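Local atomic coordinates of putative metal binding protein (Coccidioides immitis, PDB entry 3CVG), a protein that is of unproven function but probably binds a metal ion or another small ligand, as a member of the periplasmic binding protein superfamily. Residues 107-112 against 123-128; 146-151 against 191-196; 157-162 against 200-205; 206-211 against 217-222. One frame throughout, in Å; residues are numbered along the deposited sequence.

Interaction 1 (107-112 against 123-128)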
loop_
_atom_site.group_PDB
_atom_site.type_symbol
_atom_site.label_atom_id
_atom_site.label_comp_id
_atom_site.label_asym_id
_atom_site.label_seq_id
_atom_site.Cartn_x
_atom_site.Cartn_y
_atom_site.Cartn_z
ATOM N N PHE A 107 -6.139 0.012 -3.747
ATOM C CA PHE A 107 -5.643 -1.002 -4.677
ATOM C C PHE A 107 -6.575 -0.962 -5.895
ATOM O O PHE A 107 -7.676 -0.405 -5.826
ATOM C CB PHE A 107 -5.726 -2.405 -4.047
ATOM C CG PHE A 107 -4.689 -2.672 -2.976
ATOM C CD1 PHE A 107 -3.343 -2.792 -3.302
ATOM C CD2 PHE A 107 -5.073 -2.845 -1.644
ATOM C CE1 PHE A 107 -2.387 -3.088 -2.319
ATOM C CE2 PHE A 107 -4.129 -3.138 -0.655
ATOM C CZ PHE A 107 -2.781 -3.260 -0.996
HETATM N N MSE A 108 -6.134 -1.535 -7.009
HETATM C CA MSE A 108 -6.974 -1.607 -8.197
HETATM C C MSE A 108 -6.662 -2.857 -9.012
HETATM O O MSE A 108 -5.523 -3.342 -9.021
HETATM C CB MSE A 108 -6.837 -0.350 -9.083
HETATM C CG MSE A 108 -5.484 0.362 -9.084
HETATM SE SE MSE A 108 -5.547 2.077 -10.087
HETATM C CE MSE A 108 -5.416 1.406 -11.893
ATOM N N LEU A 109 -7.693 -3.405 -9.650
ATOM C CA LEU A 109 -7.528 -4.570 -10.512
ATOM C C LEU A 109 -7.540 -4.008 -11.923
ATOM O O LEU A 109 -8.500 -3.346 -12.326
ATOM C CB LEU A 109 -8.685 -5.552 -10.349
ATOM C CG LEU A 109 -8.641 -6.743 -11.309
ATOM C CD1 LEU A 109 -7.408 -7.611 -11.008
ATOM C CD2 LEU A 109 -9.926 -7.547 -11.177
ATOM N N ILE A 110 -6.462 -4.233 -12.658
ATOM C CA ILE A 110 -6.379 -3.737 -14.021
ATOM C C ILE A 110 -6.102 -4.918 -14.951
ATOM O O ILE A 110 -5.628 -5.967 -14.511
ATOM C CB ILE A 110 -5.276 -2.657 -14.139
ATOM C CG1 ILE A 110 -3.888 -3.272 -13.929
ATOM C CG2 ILE A 110 -5.498 -1.572 -13.086
ATOM C CD1 ILE A 110 -3.253 -3.805 -15.203
ATOM N N GLY A 111 -6.414 -4.751 -16.233
ATOM C CA GLY A 111 -6.188 -5.820 -17.192
ATOM C C GLY A 111 -6.140 -5.278 -18.611
ATOM O O GLY A 111 -6.350 -4.081 -18.827
ATOM N N PRO A 112 -5.868 -6.134 -19.607
ATOM C CA PRO A 112 -5.800 -5.686 -21.000
ATOM C C PRO A 112 -7.146 -5.275 -21.593
ATOM O O PRO A 112 -8.198 -5.756 -21.175
ATOM C CB PRO A 112 -5.200 -6.895 -21.715
ATOM C CG PRO A 112 -5.794 -8.040 -20.968
ATOM C CD PRO A 112 -5.677 -7.595 -19.511
ATOM N N SER A 123 -19.521 -5.878 -11.447
ATOM C CA SER A 123 -19.331 -7.094 -10.654
ATOM C C SER A 123 -18.541 -6.823 -9.375
ATOM O O SER A 123 -17.764 -5.876 -9.313
ATOM C CB SER A 123 -18.579 -8.154 -11.470
ATOM O OG SER A 123 -19.272 -8.501 -12.654
ATOM N N ASP A 124 -18.750 -7.654 -8.359
ATOM C CA ASP A 124 -18.024 -7.533 -7.095
ATOM C C ASP A 124 -16.609 -8.050 -7.388
ATOM O O ASP A 124 -16.430 -8.898 -8.266
ATOM C CB ASP A 124 -18.689 -8.395 -6.014
ATOM C CG ASP A 124 -17.930 -8.377 -4.687
ATOM O OD1 ASP A 124 -16.801 -8.915 -4.628
ATOM O OD2 ASP A 124 -18.461 -7.824 -3.696
ATOM N N ILE A 125 -15.611 -7.542 -6.667
ATOM C CA ILE A 125 -14.233 -7.962 -6.901
ATOM C C ILE A 125 -14.066 -9.484 -6.795
ATOM O O ILE A 125 -13.328 -10.087 -7.578
ATOM C CB ILE A 125 -13.249 -7.230 -5.925
ATOM C CG1 ILE A 125 -11.800 -7.604 -6.253
ATOM C CG2 ILE A 125 -13.562 -7.580 -4.487
ATOM C CD1 ILE A 125 -11.361 -7.197 -7.647
ATOM N N ALA A 126 -14.765 -10.101 -5.846
ATOM C CA ALA A 126 -14.676 -11.547 -5.667
ATOM C C ALA A 126 -15.181 -12.281 -6.906
ATOM O O ALA A 126 -14.575 -13.257 -7.344
ATOM C CB ALA A 126 -15.461 -11.979 -4.439
ATOM N N ASP A 127 -16.278 -11.803 -7.485
ATOM C CA ASP A 127 -16.817 -12.440 -8.674
ATOM C C ASP A 127 -15.889 -12.229 -9.870
ATOM O O ASP A 127 -15.888 -13.027 -10.806
ATOM C CB ASP A 127 -18.225 -11.912 -8.964
ATOM C CG ASP A 127 -19.199 -12.205 -7.827
ATOM O OD1 ASP A 127 -19.177 -13.346 -7.312
ATOM O OD2 ASP A 127 -19.984 -11.308 -7.441
HETATM N N MSE A 128 -15.102 -11.157 -9.846
HETATM C CA MSE A 128 -14.164 -10.906 -10.936
HETATM C C MSE A 128 -13.065 -11.952 -10.850
HETATM O O MSE A 128 -12.649 -12.510 -11.860
HETATM C CB MSE A 128 -13.559 -9.497 -10.838
HETATM C CG MSE A 128 -14.474 -8.413 -11.392
HETATM SE SE MSE A 128 -13.740 -6.654 -11.239
HETATM C CE MSE A 128 -14.667 -6.110 -9.647
#

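Interaction 2 (146-151 against 191-196)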
loop_
_atom_site.group_PDB
_atom_site.type_symbol
_atom_site.label_atom_id
_atom_site.label_comp_id
_atom_site.label_asym_id
_atom_site.label_seq_id
_atom_site.Cartn_x
_atom_site.Cartn_y
_atom_site.Cartn_z
ATOM N N ARG A 146 -4.202 -14.466 -17.826
ATOM C CA ARG A 146 -3.090 -14.663 -16.898
ATOM C C ARG A 146 -3.137 -13.561 -15.827
ATOM O O ARG A 146 -3.625 -12.457 -16.083
ATOM C CB ARG A 146 -1.750 -14.645 -17.652
ATOM C CG ARG A 146 -1.561 -15.858 -18.593
ATOM C CD ARG A 146 -0.323 -15.713 -19.465
ATOM N NE ARG A 146 0.902 -15.570 -18.679
ATOM C CZ ARG A 146 1.496 -16.567 -18.030
ATOM N NH1 ARG A 146 0.981 -17.792 -18.069
ATOM N NH2 ARG A 146 2.614 -16.343 -17.358
ATOM N N PHE A 147 -2.657 -13.876 -14.626
ATOM C CA PHE A 147 -2.653 -12.923 -13.516
ATOM C C PHE A 147 -1.233 -12.752 -12.989
ATOM O O PHE A 147 -0.592 -13.742 -12.621
ATOM C CB PHE A 147 -3.544 -13.435 -12.378
ATOM C CG PHE A 147 -3.613 -12.504 -11.211
ATOM C CD1 PHE A 147 -4.553 -11.481 -11.179
ATOM C CD2 PHE A 147 -2.702 -12.613 -10.165
ATOM C CE1 PHE A 147 -4.588 -10.584 -10.120
ATOM C CE2 PHE A 147 -2.735 -11.712 -9.102
ATOM C CZ PHE A 147 -3.682 -10.702 -9.087
ATOM N N LEU A 148 -0.757 -11.507 -12.931
ATOM C CA LEU A 148 0.600 -11.225 -12.456
ATOM C C LEU A 148 0.683 -10.953 -10.955
ATOM O O LEU A 148 0.049 -10.031 -10.428
ATOM C CB LEU A 148 1.213 -10.038 -13.221
ATOM C CG LEU A 148 2.728 -9.787 -13.077
ATOM C CD1 LEU A 148 3.233 -9.076 -14.320
ATOM C CD2 LEU A 148 3.065 -8.962 -11.819
ATOM N N SER A 149 1.478 -11.766 -10.275
ATOM C CA SER A 149 1.686 -11.633 -8.840
ATOM C C SER A 149 3.136 -11.247 -8.559
ATOM O O SER A 149 4.068 -11.850 -9.099
ATOM C CB SER A 149 1.347 -12.951 -8.130
ATOM O OG SER A 149 1.838 -12.972 -6.797
ATOM N N ARG A 150 3.330 -10.233 -7.724
ATOM C CA ARG A 150 4.679 -9.818 -7.361
ATOM C C ARG A 150 5.347 -10.879 -6.472
ATOM O O ARG A 150 6.572 -10.885 -6.322
ATOM C CB ARG A 150 4.645 -8.449 -6.688
ATOM C CG ARG A 150 4.447 -7.316 -7.704
ATOM C CD ARG A 150 4.194 -5.981 -7.027
ATOM N NE ARG A 150 5.229 -5.671 -6.050
ATOM C CZ ARG A 150 5.040 -4.890 -4.993
ATOM N NH1 ARG A 150 3.853 -4.337 -4.780
ATOM N NH2 ARG A 150 6.033 -4.680 -4.138
ATOM N N TYR A 151 4.532 -11.758 -5.881
ATOM C CA TYR A 151 5.018 -12.896 -5.075
ATOM C C TYR A 151 6.210 -12.504 -4.204
ATOM O O TYR A 151 7.233 -13.206 -4.174
ATOM C CB TYR A 151 5.437 -14.019 -6.049
ATOM C CG TYR A 151 5.168 -15.436 -5.573
ATOM C CD1 TYR A 151 3.869 -15.883 -5.363
ATOM C CD2 TYR A 151 6.216 -16.331 -5.348
ATOM C CE1 TYR A 151 3.612 -17.179 -4.937
ATOM C CE2 TYR A 151 5.971 -17.629 -4.932
ATOM C CZ TYR A 151 4.670 -18.048 -4.729
ATOM O OH TYR A 151 4.421 -19.345 -4.354
ATOM N N LEU A 191 3.684 -3.499 -12.761
ATOM C CA LEU A 191 2.524 -3.000 -13.494
ATOM C C LEU A 191 2.878 -2.874 -14.980
ATOM O O LEU A 191 2.086 -3.236 -15.847
ATOM C CB LEU A 191 2.062 -1.635 -12.943
ATOM C CG LEU A 191 0.895 -0.947 -13.669
ATOM C CD1 LEU A 191 -0.277 -1.915 -13.840
ATOM C CD2 LEU A 191 0.455 0.292 -12.879
ATOM N N THR A 192 4.075 -2.369 -15.262
ATOM C CA THR A 192 4.536 -2.214 -16.635
ATOM C C THR A 192 4.543 -3.578 -17.334
ATOM O O THR A 192 4.112 -3.710 -18.486
ATOM C CB THR A 192 5.960 -1.612 -16.674
ATOM O OG1 THR A 192 5.937 -0.295 -16.105
ATOM C CG2 THR A 192 6.470 -1.533 -18.110
ATOM N N ALA A 193 5.029 -4.589 -16.623
ATOM C CA ALA A 193 5.092 -5.942 -17.165
ATOM C C ALA A 193 3.699 -6.502 -17.438
ATOM O O ALA A 193 3.473 -7.111 -18.479
ATOM C CB ALA A 193 5.838 -6.863 -16.198
ATOM N N ALA A 194 2.766 -6.302 -16.505
ATOM C CA ALA A 194 1.406 -6.804 -16.674
ATOM C C ALA A 194 0.765 -6.216 -17.927
ATOM O O ALA A 194 0.057 -6.907 -18.669
ATOM C CB ALA A 194 0.553 -6.455 -15.460
ATOM N N ILE A 195 1.004 -4.930 -18.141
ATOM C CA ILE A 195 0.445 -4.231 -19.286
ATOM C C ILE A 195 1.061 -4.727 -20.588
ATOM O O ILE A 195 0.340 -5.030 -21.534
ATOM C CB ILE A 195 0.651 -2.713 -19.133
ATOM C CG1 ILE A 195 -0.193 -2.211 -17.962
ATOM C CG2 ILE A 195 0.247 -1.978 -20.413
ATOM C CD1 ILE A 195 0.224 -0.830 -17.465
ATOM N N LEU A 196 2.385 -4.832 -20.619
ATOM C CA LEU A 196 3.094 -5.294 -21.812
ATOM C C LEU A 196 2.738 -6.734 -22.160
ATOM O O LEU A 196 2.665 -7.099 -23.330
ATOM C CB LEU A 196 4.609 -5.203 -21.613
ATOM C CG LEU A 196 5.262 -3.820 -21.528
ATOM C CD1 LEU A 196 6.762 -3.961 -21.307
ATOM C CD2 LEU A 196 4.993 -3.056 -22.810
#

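Interaction 3 (157-162 against 200-205)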
loop_
_atom_site.group_PDB
_atom_site.type_symbol
_atom_site.label_atom_id
_atom_site.label_comp_id
_atom_site.label_asym_id
_atom_site.label_seq_id
_atom_site.Cartn_x
_atom_site.Cartn_y
_atom_site.Cartn_z
ATOM N N ASN A 157 0.954 -8.255 -2.679
ATOM C CA ASN A 157 0.939 -9.716 -2.734
ATOM C C ASN A 157 -0.074 -10.261 -1.725
ATOM O O ASN A 157 -0.884 -11.125 -2.056
ATOM C CB ASN A 157 2.344 -10.262 -2.442
ATOM C CG ASN A 157 2.408 -11.793 -2.425
ATOM O OD1 ASN A 157 1.658 -12.488 -3.124
ATOM N ND2 ASN A 157 3.338 -12.316 -1.656
ATOM N N ILE A 158 -0.039 -9.747 -0.501
ATOM C CA ILE A 158 -0.976 -10.189 0.528
ATOM C C ILE A 158 -2.413 -10.018 0.005
ATOM O O ILE A 158 -3.241 -10.924 0.098
ATOM C CB ILE A 158 -0.790 -9.348 1.832
ATOM C CG1 ILE A 158 0.497 -9.769 2.546
ATOM C CG2 ILE A 158 -2.014 -9.505 2.757
ATOM C CD1 ILE A 158 0.990 -8.738 3.578
ATOM N N LYS A 159 -2.676 -8.854 -0.588
ATOM C CA LYS A 159 -4.001 -8.524 -1.097
ATOM C C LYS A 159 -4.524 -9.503 -2.154
ATOM O O LYS A 159 -5.630 -10.036 -2.017
ATOM C CB LYS A 159 -3.988 -7.125 -1.691
ATOM C CG LYS A 159 -5.239 -6.785 -2.466
ATOM C CD LYS A 159 -6.285 -6.099 -1.616
ATOM C CE LYS A 159 -6.765 -6.933 -0.463
ATOM N NZ LYS A 159 -6.726 -6.117 0.798
ATOM N N GLU A 160 -3.769 -9.725 -3.224
ATOM C CA GLU A 160 -4.267 -10.653 -4.215
ATOM C C GLU A 160 -4.333 -12.076 -3.697
ATOM O O GLU A 160 -5.196 -12.847 -4.106
ATOM C CB GLU A 160 -3.422 -10.555 -5.499
ATOM C CG GLU A 160 -1.898 -10.523 -5.317
ATOM C CD GLU A 160 -1.228 -11.873 -5.536
ATOM O OE1 GLU A 160 -1.955 -12.864 -5.755
ATOM O OE2 GLU A 160 0.021 -11.935 -5.481
ATOM N N ALA A 161 -3.396 -12.426 -2.812
ATOM C CA ALA A 161 -3.360 -13.787 -2.255
ATOM C C ALA A 161 -4.681 -13.922 -1.497
ATOM O O ALA A 161 -5.411 -14.916 -1.653
ATOM C CB ALA A 161 -2.107 -14.019 -1.265
ATOM N N GLU A 162 -4.998 -12.894 -0.715
ATOM C CA GLU A 162 -6.224 -12.844 0.057
ATOM C C GLU A 162 -7.448 -12.991 -0.861
ATOM O O GLU A 162 -8.380 -13.725 -0.533
ATOM C CB GLU A 162 -6.274 -11.497 0.740
ATOM C CG GLU A 162 -6.947 -11.471 2.078
ATOM C CD GLU A 162 -6.590 -10.198 2.833
ATOM O OE1 GLU A 162 -7.055 -9.108 2.429
ATOM O OE2 GLU A 162 -5.810 -10.283 3.805
ATOM N N TYR A 200 -3.818 -9.512 -16.202
ATOM C CA TYR A 200 -4.544 -8.793 -15.171
ATOM C C TYR A 200 -3.610 -8.772 -13.969
ATOM O O TYR A 200 -2.733 -9.634 -13.842
ATOM C CB TYR A 200 -5.818 -9.535 -14.779
ATOM C CG TYR A 200 -6.870 -9.600 -15.864
ATOM C CD1 TYR A 200 -7.982 -8.756 -15.840
ATOM C CD2 TYR A 200 -6.775 -10.537 -16.893
ATOM C CE1 TYR A 200 -8.982 -8.846 -16.816
ATOM C CE2 TYR A 200 -7.768 -10.639 -17.872
ATOM C CZ TYR A 200 -8.871 -9.791 -17.827
ATOM O OH TYR A 200 -9.859 -9.909 -18.785
ATOM N N THR A 201 -3.778 -7.781 -13.102
ATOM C CA THR A 201 -2.960 -7.703 -11.908
ATOM C C THR A 201 -3.549 -6.720 -10.912
ATOM O O THR A 201 -4.288 -5.809 -11.287
ATOM C CB THR A 201 -1.518 -7.247 -12.227
ATOM O OG1 THR A 201 -0.695 -7.463 -11.081
ATOM C CG2 THR A 201 -1.484 -5.751 -12.574
ATOM N N ILE A 202 -3.238 -6.931 -9.639
ATOM C CA ILE A 202 -3.675 -6.014 -8.600
ATOM C C ILE A 202 -2.472 -5.102 -8.444
ATOM O O ILE A 202 -1.337 -5.575 -8.352
ATOM C CB ILE A 202 -3.966 -6.739 -7.270
ATOM C CG1 ILE A 202 -5.298 -7.497 -7.375
ATOM C CG2 ILE A 202 -3.986 -5.745 -6.119
ATOM C CD1 ILE A 202 -6.534 -6.609 -7.489
ATOM N N THR A 203 -2.728 -3.798 -8.466
ATOM C CA THR A 203 -1.688 -2.790 -8.332
ATOM C C THR A 203 -2.271 -1.699 -7.426
ATOM O O THR A 203 -3.346 -1.881 -6.851
ATOM C CB THR A 203 -1.298 -2.205 -9.733
ATOM O OG1 THR A 203 -0.220 -1.273 -9.595
ATOM C CG2 THR A 203 -2.485 -1.499 -10.381
ATOM N N ASP A 204 -1.576 -0.579 -7.280
ATOM C CA ASP A 204 -2.111 0.481 -6.431
ATOM C C ASP A 204 -2.209 1.788 -7.205
ATOM O O ASP A 204 -1.532 1.971 -8.220
ATOM C CB ASP A 204 -1.255 0.666 -5.172
ATOM C CG ASP A 204 0.171 1.049 -5.485
ATOM O OD1 ASP A 204 0.971 0.165 -5.862
ATOM O OD2 ASP A 204 0.499 2.242 -5.363
ATOM N N TYR A 205 -3.053 2.691 -6.716
ATOM C CA TYR A 205 -3.269 3.971 -7.373
ATOM C C TYR A 205 -1.995 4.756 -7.665
ATOM O O TYR A 205 -1.826 5.262 -8.774
ATOM C CB TYR A 205 -4.223 4.835 -6.539
ATOM C CG TYR A 205 -4.738 6.060 -7.271
ATOM C CD1 TYR A 205 -5.225 5.964 -8.577
ATOM C CD2 TYR A 205 -4.771 7.310 -6.644
ATOM C CE1 TYR A 205 -5.732 7.083 -9.242
ATOM C CE2 TYR A 205 -5.279 8.432 -7.295
ATOM C CZ TYR A 205 -5.753 8.314 -8.590
ATOM O OH TYR A 205 -6.234 9.420 -9.241
#

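Interaction 4 (206-211 against 217-222)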
loop_
_atom_site.group_PDB
_atom_site.type_symbol
_atom_site.label_atom_id
_atom_site.label_comp_id
_atom_site.label_asym_id
_atom_site.label_seq_id
_atom_site.Cartn_x
_atom_site.Cartn_y
_atom_site.Cartn_z
ATOM N N GLY A 206 -1.109 4.853 -6.674
ATOM C CA GLY A 206 0.135 5.597 -6.833
ATOM C C GLY A 206 1.060 5.057 -7.910
ATOM O O GLY A 206 1.709 5.821 -8.634
ATOM N N THR A 207 1.136 3.734 -8.009
ATOM C CA THR A 207 1.972 3.091 -9.015
ATOM C C THR A 207 1.386 3.410 -10.389
ATOM O O THR A 207 2.113 3.721 -11.333
ATOM C CB THR A 207 1.997 1.566 -8.801
ATOM O OG1 THR A 207 2.538 1.284 -7.505
ATOM C CG2 THR A 207 2.852 0.879 -9.868
ATOM N N TYR A 208 0.062 3.338 -10.485
ATOM C CA TYR A 208 -0.652 3.639 -11.721
ATOM C C TYR A 208 -0.317 5.052 -12.224
ATOM O O TYR A 208 -0.058 5.265 -13.420
ATOM C CB TYR A 208 -2.162 3.530 -11.477
ATOM C CG TYR A 208 -3.023 4.031 -12.608
ATOM C CD1 TYR A 208 -3.037 3.382 -13.847
ATOM C CD2 TYR A 208 -3.828 5.160 -12.447
ATOM C CE1 TYR A 208 -3.826 3.845 -14.894
ATOM C CE2 TYR A 208 -4.627 5.636 -13.496
ATOM C CZ TYR A 208 -4.621 4.970 -14.712
ATOM O OH TYR A 208 -5.407 5.425 -15.744
ATOM N N LEU A 209 -0.328 6.015 -11.308
ATOM C CA LEU A 209 -0.037 7.398 -11.668
ATOM C C LEU A 209 1.435 7.594 -11.979
ATOM O O LEU A 209 1.837 8.658 -12.447
ATOM C CB LEU A 209 -0.453 8.342 -10.532
ATOM C CG LEU A 209 -1.952 8.336 -10.213
ATOM C CD1 LEU A 209 -2.214 9.132 -8.929
ATOM C CD2 LEU A 209 -2.727 8.915 -11.382
ATOM N N SER A 210 2.235 6.560 -11.735
ATOM C CA SER A 210 3.666 6.636 -11.985
ATOM C C SER A 210 4.086 6.139 -13.368
ATOM O O SER A 210 5.190 6.428 -13.802
ATOM C CB SER A 210 4.437 5.832 -10.931
ATOM O OG SER A 210 4.246 6.358 -9.633
ATOM N N ILE A 211 3.229 5.382 -14.048
ATOM C CA ILE A 211 3.608 4.860 -15.356
ATOM C C ILE A 211 3.247 5.813 -16.488
ATOM O O ILE A 211 2.364 6.662 -16.352
ATOM C CB ILE A 211 2.980 3.460 -15.622
ATOM C CG1 ILE A 211 1.457 3.554 -15.626
ATOM C CG2 ILE A 211 3.459 2.464 -14.563
ATOM C CD1 ILE A 211 0.765 2.276 -16.033
ATOM N N ASP A 217 -3.127 3.594 -21.593
ATOM C CA ASP A 217 -4.078 3.402 -22.680
ATOM C C ASP A 217 -4.068 1.954 -23.162
ATOM O O ASP A 217 -4.949 1.530 -23.904
ATOM C CB ASP A 217 -3.746 4.335 -23.843
ATOM C CG ASP A 217 -4.246 5.741 -23.618
ATOM O OD1 ASP A 217 -5.478 5.922 -23.513
ATOM O OD2 ASP A 217 -3.412 6.667 -23.546
ATOM N N GLN A 218 -3.064 1.199 -22.730
ATOM C CA GLN A 218 -2.930 -0.204 -23.109
ATOM C C GLN A 218 -3.489 -1.106 -22.005
ATOM O O GLN A 218 -3.266 -2.321 -21.991
ATOM C CB GLN A 218 -1.453 -0.518 -23.375
ATOM C CG GLN A 218 -0.905 0.195 -24.617
ATOM C CD GLN A 218 0.605 0.132 -24.721
ATOM O OE1 GLN A 218 1.207 -0.930 -24.554
ATOM N NE2 GLN A 218 1.228 1.269 -25.013
HETATM N N MSE A 219 -4.225 -0.498 -21.081
HETATM C CA MSE A 219 -4.830 -1.230 -19.977
HETATM C C MSE A 219 -6.169 -0.612 -19.587
HETATM O O MSE A 219 -6.476 0.523 -19.960
HETATM C CB MSE A 219 -3.894 -1.252 -18.756
HETATM C CG MSE A 219 -3.360 0.117 -18.336
HETATM SE SE MSE A 219 -3.191 0.283 -16.393
HETATM C CE MSE A 219 -5.042 0.645 -16.021
ATOM N N VAL A 220 -6.954 -1.368 -18.830
ATOM C CA VAL A 220 -8.266 -0.937 -18.373
ATOM C C VAL A 220 -8.389 -1.135 -16.864
ATOM O O VAL A 220 -7.920 -2.135 -16.331
ATOM C CB VAL A 220 -9.392 -1.763 -19.062
ATOM C CG1 VAL A 220 -10.720 -1.497 -18.386
ATOM C CG2 VAL A 220 -9.468 -1.419 -20.556
ATOM N N ILE A 221 -9.016 -0.180 -16.180
ATOM C CA ILE A 221 -9.212 -0.296 -14.733
ATOM C C ILE A 221 -10.539 -1.008 -14.535
ATOM O O ILE A 221 -11.594 -0.432 -14.795
ATOM C CB ILE A 221 -9.291 1.093 -14.042
ATOM C CG1 ILE A 221 -7.955 1.815 -14.179
ATOM C CG2 ILE A 221 -9.672 0.933 -12.556
ATOM C CD1 ILE A 221 -7.999 3.283 -13.749
ATOM N N TYR A 222 -10.496 -2.259 -14.091
ATOM C CA TYR A 222 -11.722 -3.017 -13.882
ATOM C C TYR A 222 -12.337 -2.781 -12.508
ATOM O O TYR A 222 -13.531 -2.984 -12.315
ATOM C CB TYR A 222 -11.460 -4.510 -14.117
ATOM C CG TYR A 222 -11.192 -4.814 -15.573
ATOM C CD1 TYR A 222 -12.227 -4.781 -16.508
ATOM C CD2 TYR A 222 -9.896 -5.057 -16.032
ATOM C CE1 TYR A 222 -11.984 -4.968 -17.861
ATOM C CE2 TYR A 222 -9.641 -5.247 -17.393
ATOM C CZ TYR A 222 -10.695 -5.198 -18.299
ATOM O OH TYR A 222 -10.457 -5.340 -19.647
#

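Interaction 1 (107-112 against 123-128)
A chi1 of 175° places Leu109 CG opposite the backbone N and beside the carbonyl carbon, directing the side chain from strand 100-111 toward helix 125-138. Ile125 likewise has CG1 anti to its N (chi1 -176°), and its chi2 of 62° then bends CD1 round to Leu109. The contact is helix-on-sheet packing inside an alpha/beta domain of the periplasmic binding protein superfamily, made by the first turn of the helix soon after the chain has left the strand. Leu109 CD2 is the shared point: it lies 3.8 Å from Ile125 CD1 and 3.9 Å from the selenium SE of the selenomethionine Met128. Ile125 and Met128, three residues apart, present neighbouring bumps on one flank of the helix, and the Leu109 methyl is received by both. With 8.3 Å between Leu109 CA and Ile125 CA, the joint is made by side chains, all of them apolar. All three residues are buried, and Leu109 also touches Leu119 of the connecting loop and Ile202 of the adjacent strand. Asp124 caps the start of the helix: its OD1 accepts Ala126 N at 2.7 Å, through the lone pair directed away from the other carboxylate oxygen.

Interaction 2 (146-151 against 191-196)
Strand 147-149 approaches helix 187-196 closely, with the CA atoms of Leu148 and Ala194 only 6.2 Å apart. The small alanine side chains are consistent with this closeness, since they let one leucine branch lie directly against the helix backbone. Leu148 holds CG anti to its N (chi1 -167°) and presents CD1 to the helix. That methyl sits 3.6 Å from Ala194 N and 3.7 Å from Ala194 CA, nearer to the main chain than to either CB. The two beta carbons complete its seat: Leu148 CD1 is 3.9 Å from Ala193 CB and the same distance from Ala194 CB. A single bump thus rests in a shallow depression formed by consecutive residues of the helix, and Ala190, one turn earlier, adds to the same surface. The contact is buried and apolar, in the interior of the alpha/beta domain. Strand 147-149 runs parallel to both of its neighbours, 180-182 and 200-204. Phe147 points away from helix 187-196 and meets Trp164 of helix 155-166 edge to face, which places the strand between two helices, one packed on each of its faces.

Interaction 3 (157-162 against 200-205)
Ile202 meets helix 155-166 with two of its branches, each touching a different residue. Its CG1 lies 4.0 Å from Glu160 CB, and its CG2 lies 4.0 Å from Lys159 CG. The chi1 of -75° sets this division: CG2, anti to the backbone N, meets the lysine, and the two side chains cross at a slant, while CG1, beside that N, faces the root of the glutamate. Only aliphatic parts of the two charged residues take part, and the backbones come fairly close, with 6.4 Å between Glu160 CA and Ile202 CA. This is a helix laid on the sheet of an alpha/beta periplasmic-binding-protein domain, over strand 200-204, which pairs in parallel with 147-149 and antiparallel with 100-111. Phe147, and Phe129 of helix 125-138, also touch Ile202. The polar ends bend away from this apolar patch to partners of their own. Glu160 turns at chi2 (99°), and its buried carboxylate is satisfied by two hydroxyls that fix its rotation, with OE1 bonded to Tyr180 OH and OE2 to Ser149 OG. Lys159 leaves its backbone with CG anti to N, then bends at chi2, chi3 and chi4 past Phe107, so that NZ reaches Pro232 O. Lys159 NZ also forms a salt bridge, its hydrogen bond weak, to Glu162 OE1 at 3.4 Å. The lysine side chain lies about 8 Å from the bound calcium ion. Farther along the strand, Asp204 N-caps helix 205-208, and its OD1 is hydrogen-bonded to Thr207 OG1.

Interaction 4 (206-211 against 217-222)
Tyr208 pushes its ring from the short helix 205-208 toward a recess bordered by Met219 and Ile221, which stand two residues apart on the opposing segment. One side of the ring is lined by the selenomethionine: Met219 CE lies 3.6 Å from Tyr208 CE1, and its SE sits at the ring edge, 5.1 Å from the Tyr208 ring centroid and 77° off the normal. The Met219 chain curls into this position, with CG placed between N and the carbonyl carbon (chi1 51°) and further bends at chi2 and chi3. Ile221 fills in near the hydroxyl end, where its CD1 is 3.9 Å from Tyr208 CZ; the two side chains cross at about a right angle. Ile211 makes a looser touch, its CD1 4.4 Å from Met219 SE. A type I turn from Tyr208 to Ile211 brings this second bump round to the selenium, and Ser210 OG, bonded to Gly206 O at 2.8 Å, ties the turn back to the helix. Arg216, at the end of helix 213-216, adds a cation-pi contact to the same tyrosine. The seat of the ring is thus a Met-aromatic contact that joins a short helix to the entrance of strand 220-224.

From the N terminus, interaction 1 closes first, folding the loop after strand 100-111 back so that helix 125-138 lies on that strand. Interactions 2 and 3 follow and cross: segment 157-162 falls between the halves of interaction 2, and 200-205 comes after both. Interaction 4 then closes the short excursion from 206 to 222, in series with the rest. Strand 100-111 pairs with both 200-204 and 220-224, while 200-204 also pairs with 147-149, so all four contacts reach connected strands. Phe147 packs on Glu160, joining interactions 2 and 3; across the sheet, Leu191 of helix 187-196 packs on Ile110 and Ile211, linking interactions 1, 2 and 4.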